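Local coordinates for BH2621 protein (Bacillus halodurans, PDB 2QML) that is of unknown function but carries a GNAT acetyltransferase domain and probably acts as an N-acyltransferase, perhaps in siderophore biosynthesis, at residues A76-W85 and Y117-L127. Sequence-based numbering, arbitrary orientation.
Sequences AINGVPMSYW and YLGQGLIYPLL
Tyr-117 and Leu-126 pack against the face of the hairpin 76-85, where strand 80-85 and helix 123-127 run at 63° with axes 11.0 Å apart and no direct hydrogen bond joins the segments. The type I' turn from Ile-77 to Val-80 links the strands, Asn-78 and Gly-79 both at positive phi, which asparagine and glycine adopt readily. A classic beta bulge follows, in which Met-82 and Ser-83 both face Gly-75. Met-82, its sulfur replaced by selenium, has CG between backbone N and carbonyl carbon (chi1 45°) and bends at the next two torsions; unbranched and flexible, it lays CG over the Tyr-117 ring, 3.7 Å from the centroid, a CH-pi contact. Its methyl CE meets Leu-126 CD1 tip to tip at 3.5 Å, a tight fit. In the conformer given, Ile-77 CD1 lies against Leu-122 CD1 (3.7 Å). Val-80 crosses the phenol end of Tyr-117 at about a right angle. A water donates to Ile-77 O (2.8 Å) and also bonds Tyr-117 OH, so the tyrosine is apolar along its ring yet polar at its rim. Trp-85 lies against the helix, CZ2 3.8 Å from Leu-126 CB. Its NE1 donates to Ser-83 OG (2.8 Å), nearly in the indole plane, which satisfies the buried N-H and steadies the ring. The loop Gly-119 to Gly-121 before the helix is consistent with the pyrophosphate-binding loop of acyl-CoA-dependent GNAT enzymes. Aliphatic and aromatic side chains, with Met-82 between Tyr-117 and Leu-126, thus seat the helix on the central sheet, and the cohesion is chiefly hydrophobic.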
loop_
_atom_site.group_PDB
_atom_site.type_symbol
_atom_site.label_atom_id
_atom_site.label_comp_id
_atom_site.label_asym_id
_atom_site.label_seq_id
_atom_site.Cartn_x
_atom_site.Cartn_y
_atom_site.Cartn_z
ATOM N N ALA A 76 10.038 4.480 -4.672
ATOM C CA ALA A 76 11.162 4.319 -5.560
ATOM C C ALA A 76 12.306 3.546 -4.914
ATOM O O ALA A 76 12.461 3.559 -3.690
ATOM C CB ALA A 76 11.654 5.714 -6.026
ATOM N N ILE A 77 13.083 2.850 -5.738
ATOM C CA ILE A 77 14.251 2.120 -5.278
ATOM C C ILE A 77 15.411 2.728 -6.033
ATOM O O ILE A 77 15.424 2.749 -7.263
ATOM C CB ILE A 77 14.142 0.613 -5.522
ATOM C CG1 ILE A 77 12.925 0.041 -4.781
ATOM C CG2 ILE A 77 15.439 -0.084 -5.085
ATOM C CD1 ILE A 77 12.572 -1.395 -5.198
ATOM N N ASN A 78 16.347 3.290 -5.283
ATOM C CA ASN A 78 17.481 3.990 -5.850
ATOM C C ASN A 78 17.048 5.063 -6.842
ATOM O O ASN A 78 17.634 5.234 -7.921
ATOM C CB ASN A 78 18.463 3.005 -6.467
ATOM C CG ASN A 78 19.275 2.263 -5.424
ATOM O OD1 ASN A 78 19.203 2.519 -4.219
ATOM N ND2 ASN A 78 20.112 1.381 -5.905
ATOM N N GLY A 79 15.978 5.754 -6.453
ATOM C CA GLY A 79 15.414 6.824 -7.229
ATOM C C GLY A 79 14.470 6.477 -8.350
ATOM O O GLY A 79 13.776 7.356 -8.818
ATOM N N VAL A 80 14.422 5.193 -8.756
ATOM C CA VAL A 80 13.562 4.775 -9.853
ATOM C C VAL A 80 12.166 4.501 -9.318
ATOM O O VAL A 80 12.010 3.655 -8.478
ATOM C CB VAL A 80 14.116 3.530 -10.588
ATOM C CG1 VAL A 80 13.146 3.089 -11.681
ATOM C CG2 VAL A 80 15.597 3.758 -11.174
ATOM N N PRO A 81 11.168 5.235 -9.799
ATOM C CA PRO A 81 9.798 5.085 -9.312
ATOM C C PRO A 81 9.234 3.760 -9.824
ATOM O O PRO A 81 9.370 3.432 -11.005
ATOM C CB PRO A 81 9.065 6.247 -9.936
ATOM C CG PRO A 81 9.914 6.614 -11.144
ATOM C CD PRO A 81 11.288 6.196 -10.903
HETATM N N MSE A 82 8.643 2.960 -8.955
HETATM C CA MSE A 82 8.174 1.627 -9.384
HETATM C C MSE A 82 6.988 1.060 -8.585
HETATM O O MSE A 82 6.583 -0.068 -8.781
HETATM C CB MSE A 82 9.375 0.655 -9.395
HETATM C CG MSE A 82 10.315 0.709 -8.176
HETATM SE SE MSE A 82 9.484 0.410 -6.451
HETATM C CE MSE A 82 9.098 -1.508 -6.682
ATOM N N SER A 83 6.383 1.890 -7.743
ATOM C CA SER A 83 5.264 1.468 -6.923
ATOM C C SER A 83 4.337 2.639 -6.588
ATOM O O SER A 83 4.747 3.808 -6.512
ATOM C CB SER A 83 5.775 0.750 -5.669
ATOM O OG SER A 83 6.571 1.600 -4.886
ATOM N N TYR A 84 3.079 2.312 -6.410
ATOM C CA TYR A 84 2.024 3.275 -6.131
ATOM C C TYR A 84 1.324 2.799 -4.855
ATOM O O TYR A 84 1.061 1.602 -4.696
ATOM C CB TYR A 84 1.092 3.449 -7.346
ATOM C CG TYR A 84 -0.200 4.204 -7.095
ATOM C CD1 TYR A 84 -0.254 5.608 -7.112
ATOM C CD2 TYR A 84 -1.381 3.524 -6.852
ATOM C CE1 TYR A 84 -1.441 6.294 -6.907
ATOM C CE2 TYR A 84 -2.550 4.202 -6.667
ATOM C CZ TYR A 84 -2.563 5.589 -6.665
ATOM O OH TYR A 84 -3.737 6.257 -6.466
ATOM N N TRP A 85 0.973 3.771 -4.029
ATOM C CA TRP A 85 0.456 3.537 -2.707
ATOM C C TRP A 85 -0.674 4.501 -2.385
ATOM O O TRP A 85 -0.609 5.705 -2.693
ATOM C CB TRP A 85 1.582 3.696 -1.640
ATOM C CG TRP A 85 2.814 2.936 -1.961
ATOM C CD1 TRP A 85 3.754 3.252 -2.925
ATOM C CD2 TRP A 85 3.207 1.689 -1.410
ATOM N NE1 TRP A 85 4.680 2.325 -2.960
ATOM C CE2 TRP A 85 4.401 1.316 -2.083
ATOM C CE3 TRP A 85 2.690 0.843 -0.423
ATOM C CZ2 TRP A 85 5.093 0.140 -1.791
ATOM C CZ3 TRP A 85 3.391 -0.299 -0.109
ATOM C CH2 TRP A 85 4.570 -0.644 -0.797
ATOM N N TYR A 117 10.468 -4.691 -11.785
ATOM C CA TYR A 117 10.590 -4.684 -10.316
ATOM C C TYR A 117 9.792 -5.770 -9.617
ATOM O O TYR A 117 9.721 -5.796 -8.384
ATOM C CB TYR A 117 10.248 -3.271 -9.778
ATOM C CG TYR A 117 11.376 -2.316 -10.051
ATOM C CD1 TYR A 117 12.472 -2.240 -9.188
ATOM C CD2 TYR A 117 11.401 -1.536 -11.210
ATOM C CE1 TYR A 117 13.526 -1.382 -9.452
ATOM C CE2 TYR A 117 12.449 -0.690 -11.489
ATOM C CZ TYR A 117 13.523 -0.624 -10.620
ATOM O OH TYR A 117 14.574 0.222 -10.902
ATOM N N LEU A 118 9.227 -6.685 -10.396
ATOM C CA LEU A 118 8.526 -7.832 -9.832
ATOM C C LEU A 118 9.479 -9.015 -9.661
ATOM O O LEU A 118 10.505 -9.129 -10.340
ATOM C CB LEU A 118 7.386 -8.272 -10.744
ATOM C CG LEU A 118 6.263 -7.283 -11.052
ATOM C CD1 LEU A 118 5.358 -7.873 -12.176
ATOM C CD2 LEU A 118 5.504 -6.933 -9.770
ATOM N N GLY A 119 9.092 -9.920 -8.778
ATOM C CA GLY A 119 9.794 -11.175 -8.597
ATOM C C GLY A 119 11.128 -11.116 -7.936
ATOM O O GLY A 119 11.882 -12.070 -8.005
ATOM N N GLN A 120 11.436 -10.020 -7.271
ATOM C CA GLN A 120 12.724 -9.840 -6.639
ATOM C C GLN A 120 12.684 -9.613 -5.131
ATOM O O GLN A 120 13.701 -9.314 -4.544
ATOM C CB GLN A 120 13.389 -8.672 -7.322
ATOM C CG GLN A 120 13.717 -9.024 -8.774
ATOM C CD GLN A 120 13.926 -7.811 -9.581
ATOM O OE1 GLN A 120 14.971 -7.173 -9.489
ATOM N NE2 GLN A 120 12.941 -7.478 -10.415
ATOM N N GLY A 121 11.532 -9.841 -4.529
ATOM C CA GLY A 121 11.324 -9.654 -3.097
ATOM C C GLY A 121 11.315 -8.203 -2.643
ATOM O O GLY A 121 11.377 -7.951 -1.460
ATOM N N LEU A 122 11.245 -7.260 -3.587
ATOM C CA LEU A 122 11.299 -5.828 -3.268
ATOM C C LEU A 122 10.048 -5.323 -2.597
ATOM O O LEU A 122 10.110 -4.288 -1.927
ATOM C CB LEU A 122 11.659 -4.997 -4.522
ATOM C CG LEU A 122 13.070 -5.265 -5.063
ATOM C CD1 LEU A 122 13.166 -4.755 -6.507
ATOM C CD2 LEU A 122 14.145 -4.664 -4.141
ATOM N N ILE A 123 8.906 -6.000 -2.730
ATOM C CA ILE A 123 7.735 -5.543 -1.978
ATOM C C ILE A 123 7.959 -5.517 -0.467
ATOM O O ILE A 123 7.403 -4.646 0.205
ATOM C CB ILE A 123 6.493 -6.432 -2.315
ATOM C CG1 ILE A 123 5.191 -5.859 -1.758
ATOM C CG2 ILE A 123 6.703 -7.857 -1.776
ATOM C CD1 ILE A 123 4.898 -4.447 -2.140
ATOM N N TYR A 124 8.739 -6.439 0.089
ATOM C CA TYR A 124 8.928 -6.479 1.552
ATOM C C TYR A 124 9.571 -5.248 2.148
ATOM O O TYR A 124 8.964 -4.614 3.016
ATOM C CB TYR A 124 9.725 -7.724 1.942
ATOM C CG TYR A 124 8.950 -8.967 1.764
ATOM C CD1 TYR A 124 7.965 -9.311 2.678
ATOM C CD2 TYR A 124 9.178 -9.799 0.676
ATOM C CE1 TYR A 124 7.227 -10.447 2.513
ATOM C CE2 TYR A 124 8.444 -10.964 0.517
ATOM C CZ TYR A 124 7.469 -11.264 1.450
ATOM O OH TYR A 124 6.726 -12.424 1.305
ATOM N N PRO A 125 10.771 -4.856 1.697
ATOM C CA PRO A 125 11.350 -3.635 2.300
ATOM C C PRO A 125 10.487 -2.377 2.088
ATOM O O PRO A 125 10.434 -1.493 2.957
ATOM C CB PRO A 125 12.728 -3.518 1.608
ATOM C CG PRO A 125 12.617 -4.319 0.349
ATOM C CD PRO A 125 11.708 -5.468 0.737
ATOM N N LEU A 126 9.823 -2.286 0.942
ATOM C CA LEU A 126 8.962 -1.139 0.659
ATOM C C LEU A 126 7.751 -1.100 1.578
ATOM O O LEU A 126 7.456 -0.073 2.189
ATOM C CB LEU A 126 8.497 -1.158 -0.771
ATOM C CG LEU A 126 9.532 -0.806 -1.826
ATOM C CD1 LEU A 126 9.071 -1.292 -3.227
ATOM C CD2 LEU A 126 9.873 0.710 -1.787
ATOM N N LEU A 127 7.034 -2.215 1.657
ATOM C CA LEU A 127 5.872 -2.290 2.520
ATOM C C LEU A 127 6.250 -2.082 3.992
ATOM O O LEU A 127 5.539 -1.345 4.693
ATOM C CB LEU A 127 5.145 -3.620 2.300
ATOM C CG LEU A 127 3.929 -3.815 3.185
ATOM C CD1 LEU A 127 2.796 -2.795 2.946
ATOM C CD2 LEU A 127 3.389 -5.329 3.038
HETATM O O HOH W 1 16.223 0.888 -9.173
#